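Mevalonate diphosphate decarboxylase (Legionella pneumophila, PDB 3LTO) probably catalyses the ATP-dependent decarboxylation of mevalonate diphosphate to isopentenyl diphosphate, a step of isoprenoid biosynthesis. Local coordinates at residues 34-46 / 99-113. Numbering follows the deposited sequence.
Sequences YTLSNLLSSVKLE and NNFPHSSGLASSASS
The Phe101 ring meets segment 34-46 obliquely: its CD1 lies 4.0 Å from Leu39 CB, and its CE1 reaches to 3.4 Å from Leu40 O. One face carries Asn99 CB, 3.6 Å above the ring plane and over its centre, while Asn100 OD1 sits in plane at the edge. The sequence from Pro102 to Ala111, Pro-His-Ser-Ser-Gly-Leu-Ala-Ser-Ser-Ala, matches the glycine- and serine-rich phosphate-binding loop of the GHMP kinase superfamily, so this contact joins the residues leading into that loop, Leu107 within it and the first turn of helix 110-129 to strand 31-47. The pairing of strand 31-47 with strand 93-99 ends at Ser41 and Asn99, an antiparallel non-hydrogen-bonded pair, next to which Asn100 N donates to Leu40 O (3.0 Å).

The Asn100 side chain then bonds to the main chain of Asn38 and Leu40. With CG between the backbone N and the carbonyl carbon (chi1 69°), the amide turns back on the strand. ND2 gives Asn38 O a bond of 2.7 Å, lying close to both the amide and the carbonyl planes. OD1 receives Leu40 N at 2.9 Å, but the donor stands 50° out of the side-chain carbonyl plane. Two bonds therefore restrain the amide's rotation, beside the type I turn from Leu36 to Leu39. Leu39, the last residue of that turn, crosses Leu107 at about a right angle, methyl to methyl through their CD1 atoms. At the first turn of helix 110-129, Ser112 OG donates to Ser41 OG at 2.5 Å.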
loop_
_atom_site.group_PDB
_atom_site.type_symbol
_atom_site.label_atom_id
_atom_site.label_comp_id
_atom_site.label_asym_id
_atom_site.label_seq_id
_atom_site.Cartn_x
_atom_site.Cartn_y
_atom_site.Cartn_z
ATOM N N TYR A 34 13.709 -13.261 5.269
ATOM C CA TYR A 34 15.031 -12.949 5.783
ATOM C C TYR A 34 15.893 -12.643 4.563
ATOM O O TYR A 34 15.851 -13.379 3.578
ATOM C CB TYR A 34 15.620 -14.146 6.523
ATOM C CG TYR A 34 16.970 -13.850 7.146
ATOM C CD1 TYR A 34 17.108 -12.854 8.111
ATOM C CD2 TYR A 34 18.112 -14.548 6.755
ATOM C CE1 TYR A 34 18.347 -12.555 8.666
ATOM C CE2 TYR A 34 19.358 -14.253 7.306
ATOM C CZ TYR A 34 19.466 -13.256 8.260
ATOM O OH TYR A 34 20.694 -12.948 8.802
ATOM N N THR A 35 16.667 -11.567 4.618
ATOM C CA THR A 35 17.507 -11.216 3.483
ATOM C C THR A 35 18.832 -11.977 3.562
ATOM O O THR A 35 19.593 -11.817 4.507
ATOM C CB THR A 35 17.744 -9.683 3.432
ATOM O OG1 THR A 35 16.479 -9.004 3.463
ATOM C CG2 THR A 35 18.463 -9.293 2.145
ATOM N N LEU A 36 19.085 -12.825 2.571
ATOM C CA LEU A 36 20.306 -13.623 2.527
ATOM C C LEU A 36 21.404 -12.842 1.814
ATOM O O LEU A 36 21.726 -13.100 0.652
ATOM C CB LEU A 36 20.022 -14.941 1.802
ATOM C CG LEU A 36 18.935 -15.801 2.462
ATOM C CD1 LEU A 36 18.475 -16.895 1.515
ATOM C CD2 LEU A 36 19.481 -16.394 3.753
ATOM N N SER A 37 21.987 -11.893 2.533
ATOM C CA SER A 37 23.025 -11.024 1.993
ATOM C C SER A 37 24.239 -11.667 1.318
ATOM O O SER A 37 24.947 -11.003 0.569
ATOM C CB SER A 37 23.489 -10.063 3.088
ATOM O OG SER A 37 22.441 -9.159 3.406
ATOM N N ASN A 38 24.480 -12.948 1.562
ATOM C CA ASN A 38 25.624 -13.609 0.946
ATOM C C ASN A 38 25.310 -14.184 -0.439
ATOM O O ASN A 38 26.206 -14.336 -1.259
ATOM C CB ASN A 38 26.151 -14.701 1.878
ATOM C CG ASN A 38 26.685 -14.134 3.185
ATOM O OD1 ASN A 38 27.745 -13.509 3.220
ATOM N ND2 ASN A 38 25.937 -14.336 4.268
ATOM N N LEU A 39 24.046 -14.501 -0.696
ATOM C CA LEU A 39 23.650 -15.027 -1.996
ATOM C C LEU A 39 23.260 -13.812 -2.826
ATOM O O LEU A 39 22.314 -13.094 -2.489
ATOM C CB LEU A 39 22.470 -15.994 -1.850
ATOM C CG LEU A 39 22.674 -17.227 -0.955
ATOM C CD1 LEU A 39 21.395 -18.066 -0.941
ATOM C CD2 LEU A 39 23.847 -18.063 -1.460
ATOM N N LEU A 40 23.994 -13.580 -3.910
ATOM C CA LEU A 40 23.757 -12.413 -4.751
ATOM C C LEU A 40 23.557 -12.694 -6.234
ATOM O O LEU A 40 24.130 -13.625 -6.791
ATOM C CB LEU A 40 24.935 -11.429 -4.620
ATOM C CG LEU A 40 25.292 -10.793 -3.271
ATOM C CD1 LEU A 40 26.678 -10.161 -3.347
ATOM C CD2 LEU A 40 24.251 -9.748 -2.906
ATOM N N SER A 41 22.736 -11.863 -6.864
ATOM C CA SER A 41 22.505 -11.946 -8.294
ATOM C C SER A 41 23.138 -10.670 -8.805
ATOM O O SER A 41 23.144 -9.657 -8.106
ATOM C CB SER A 41 21.009 -11.953 -8.625
ATOM O OG SER A 41 20.475 -13.260 -8.522
ATOM N N SER A 42 23.684 -10.715 -10.009
ATOM C CA SER A 42 24.323 -9.541 -10.580
ATOM C C SER A 42 23.810 -9.278 -11.977
ATOM O O SER A 42 23.497 -10.202 -12.717
ATOM C CB SER A 42 25.839 -9.734 -10.622
ATOM O OG SER A 42 26.366 -9.798 -9.308
ATOM N N VAL A 43 23.717 -8.005 -12.329
ATOM C CA VAL A 43 23.264 -7.635 -13.656
ATOM C C VAL A 43 24.145 -6.555 -14.242
ATOM O O VAL A 43 24.374 -5.517 -13.632
ATOM C CB VAL A 43 21.815 -7.128 -13.654
ATOM C CG1 VAL A 43 21.453 -6.599 -15.037
ATOM C CG2 VAL A 43 20.876 -8.250 -13.262
ATOM N N LYS A 44 24.648 -6.814 -15.434
ATOM C CA LYS A 44 25.478 -5.846 -16.118
ATOM C C LYS A 44 24.699 -5.400 -17.342
ATOM O O LYS A 44 24.096 -6.216 -18.039
ATOM C CB LYS A 44 26.806 -6.484 -16.535
ATOM C CG LYS A 44 27.713 -5.576 -17.361
ATOM C CD LYS A 44 29.058 -6.239 -17.614
ATOM C CE LYS A 44 29.970 -5.348 -18.448
ATOM N NZ LYS A 44 31.295 -5.994 -18.702
ATOM N N LEU A 45 24.683 -4.101 -17.592
ATOM C CA LEU A 45 23.989 -3.590 -18.758
ATOM C C LEU A 45 24.970 -2.873 -19.658
ATOM O O LEU A 45 25.792 -2.095 -19.187
ATOM C CB LEU A 45 22.881 -2.614 -18.357
ATOM C CG LEU A 45 21.651 -3.199 -17.674
ATOM C CD1 LEU A 45 20.710 -2.057 -17.277
ATOM C CD2 LEU A 45 20.956 -4.175 -18.624
ATOM N N GLU A 46 24.880 -3.157 -20.950
ATOM C CA GLU A 46 25.719 -2.517 -21.949
ATOM C C GLU A 46 24.752 -2.027 -23.013
ATOM O O GLU A 46 23.911 -2.786 -23.499
ATOM C CB GLU A 46 26.708 -3.504 -22.575
ATOM C CG GLU A 46 27.582 -4.231 -21.570
ATOM C CD GLU A 46 28.731 -4.985 -22.222
ATOM O OE1 GLU A 46 28.489 -5.719 -23.204
ATOM O OE2 GLU A 46 29.876 -4.852 -21.743
ATOM N N ASN A 99 24.795 -15.204 -10.974
ATOM C CA ASN A 99 24.565 -15.453 -9.551
ATOM C C ASN A 99 25.882 -15.897 -8.944
ATOM O O ASN A 99 26.776 -16.347 -9.664
ATOM C CB ASN A 99 23.552 -16.579 -9.333
ATOM C CG ASN A 99 22.229 -16.311 -9.994
ATOM O OD1 ASN A 99 21.612 -15.266 -9.784
ATOM N ND2 ASN A 99 21.776 -17.260 -10.801
ATOM N N ASN A 100 26.012 -15.778 -7.628
ATOM C CA ASN A 100 27.239 -16.217 -6.987
ATOM C C ASN A 100 27.002 -17.587 -6.374
ATOM O O ASN A 100 27.846 -18.116 -5.649
ATOM C CB ASN A 100 27.711 -15.210 -5.932
ATOM C CG ASN A 100 26.804 -15.145 -4.731
ATOM O OD1 ASN A 100 25.736 -15.753 -4.704
ATOM N ND2 ASN A 100 27.229 -14.394 -3.718
ATOM N N PHE A 101 25.831 -18.150 -6.662
ATOM C CA PHE A 101 25.502 -19.481 -6.188
ATOM C C PHE A 101 25.369 -20.422 -7.377
ATOM O O PHE A 101 24.879 -20.032 -8.440
ATOM C CB PHE A 101 24.226 -19.501 -5.326
ATOM C CG PHE A 101 23.139 -18.567 -5.776
ATOM C CD1 PHE A 101 23.265 -17.189 -5.604
ATOM C CD2 PHE A 101 21.949 -19.071 -6.298
ATOM C CE1 PHE A 101 22.214 -16.326 -5.938
ATOM C CE2 PHE A 101 20.896 -18.215 -6.635
ATOM C CZ PHE A 101 21.030 -16.841 -6.453
ATOM N N PRO A 102 25.812 -21.679 -7.209
ATOM C CA PRO A 102 25.781 -22.728 -8.231
ATOM C C PRO A 102 24.426 -22.994 -8.870
ATOM O O PRO A 102 23.378 -22.767 -8.267
ATOM C CB PRO A 102 26.308 -23.949 -7.483
ATOM C CG PRO A 102 25.805 -23.716 -6.097
ATOM C CD PRO A 102 26.141 -22.256 -5.894
ATOM N N HIS A 103 24.465 -23.482 -10.104
ATOM C CA HIS A 103 23.252 -23.803 -10.839
ATOM C C HIS A 103 22.718 -25.119 -10.267
ATOM O O HIS A 103 21.509 -25.300 -10.096
ATOM C CB HIS A 103 23.578 -23.965 -12.323
ATOM C CG HIS A 103 22.379 -23.923 -13.216
ATOM N ND1 HIS A 103 21.330 -24.809 -13.095
ATOM C CD2 HIS A 103 22.062 -23.098 -14.241
ATOM C CE1 HIS A 103 20.418 -24.532 -14.011
ATOM N NE2 HIS A 103 20.837 -23.498 -14.718
ATOM N N SER A 104 23.649 -26.020 -9.958
ATOM C CA SER A 104 23.339 -27.333 -9.402
ATOM C C SER A 104 22.562 -27.267 -8.090
ATOM O O SER A 104 21.832 -28.193 -7.752
ATOM C CB SER A 104 24.636 -28.110 -9.171
ATOM O OG SER A 104 25.463 -27.434 -8.237
ATOM N N SER A 105 22.737 -26.183 -7.342
ATOM C CA SER A 105 22.044 -26.025 -6.066
ATOM C C SER A 105 20.538 -25.932 -6.277
ATOM O O SER A 105 19.755 -26.405 -5.457
ATOM C CB SER A 105 22.550 -24.777 -5.331
ATOM O OG SER A 105 22.335 -23.597 -6.086
ATOM N N GLY A 106 20.136 -25.327 -7.388
ATOM C CA GLY A 106 18.720 -25.188 -7.679
ATOM C C GLY A 106 18.027 -24.166 -6.797
ATOM O O GLY A 106 16.866 -24.335 -6.427
ATOM N N LEU A 107 18.740 -23.101 -6.452
ATOM C CA LEU A 107 18.181 -22.052 -5.614
ATOM C C LEU A 107 17.429 -21.068 -6.499
ATOM O O LEU A 107 17.835 -20.815 -7.637
ATOM C CB LEU A 107 19.298 -21.320 -4.867
ATOM C CG LEU A 107 20.254 -22.189 -4.045
ATOM C CD1 LEU A 107 21.330 -21.312 -3.422
ATOM C CD2 LEU A 107 19.476 -22.934 -2.969
ATOM N N ALA A 108 16.331 -20.523 -5.982
ATOM C CA ALA A 108 15.532 -19.563 -6.737
ATOM C C ALA A 108 16.371 -18.309 -6.966
ATOM O O ALA A 108 16.831 -17.688 -6.013
ATOM C CB ALA A 108 14.261 -19.217 -5.964
ATOM N N SER A 109 16.570 -17.945 -8.229
ATOM C CA SER A 109 17.374 -16.774 -8.573
ATOM C C SER A 109 16.508 -15.622 -9.048
ATOM O O SER A 109 16.993 -14.506 -9.230
ATOM C CB SER A 109 18.357 -17.119 -9.688
ATOM O OG SER A 109 17.669 -17.274 -10.921
ATOM N N SER A 110 15.224 -15.898 -9.251
ATOM C CA SER A 110 14.287 -14.898 -9.743
ATOM C C SER A 110 14.254 -13.616 -8.909
ATOM O O SER A 110 14.511 -12.527 -9.419
ATOM C CB SER A 110 12.883 -15.510 -9.818
ATOM O OG SER A 110 12.024 -14.725 -10.620
ATOM N N ALA A 111 13.936 -13.751 -7.627
ATOM C CA ALA A 111 13.851 -12.607 -6.728
ATOM C C ALA A 111 15.060 -11.671 -6.777
ATOM O O ALA A 111 14.905 -10.472 -6.995
ATOM C CB ALA A 111 13.634 -13.088 -5.302
ATOM N N SER A 112 16.258 -12.207 -6.562
ATOM C CA SER A 112 17.456 -11.376 -6.580
ATOM C C SER A 112 17.799 -10.903 -7.991
ATOM O O SER A 112 18.334 -9.810 -8.166
ATOM C CB SER A 112 18.648 -12.123 -5.961
ATOM O OG SER A 112 18.876 -13.369 -6.595
ATOM N N SER A 113 17.486 -11.709 -8.997
ATOM C CA SER A 113 17.775 -11.310 -10.371
ATOM C C SER A 113 17.004 -10.052 -10.751
ATOM O O SER A 113 17.586 -9.092 -11.255
ATOM C CB SER A 113 17.415 -12.428 -11.347
ATOM O OG SER A 113 18.245 -13.557 -11.142
#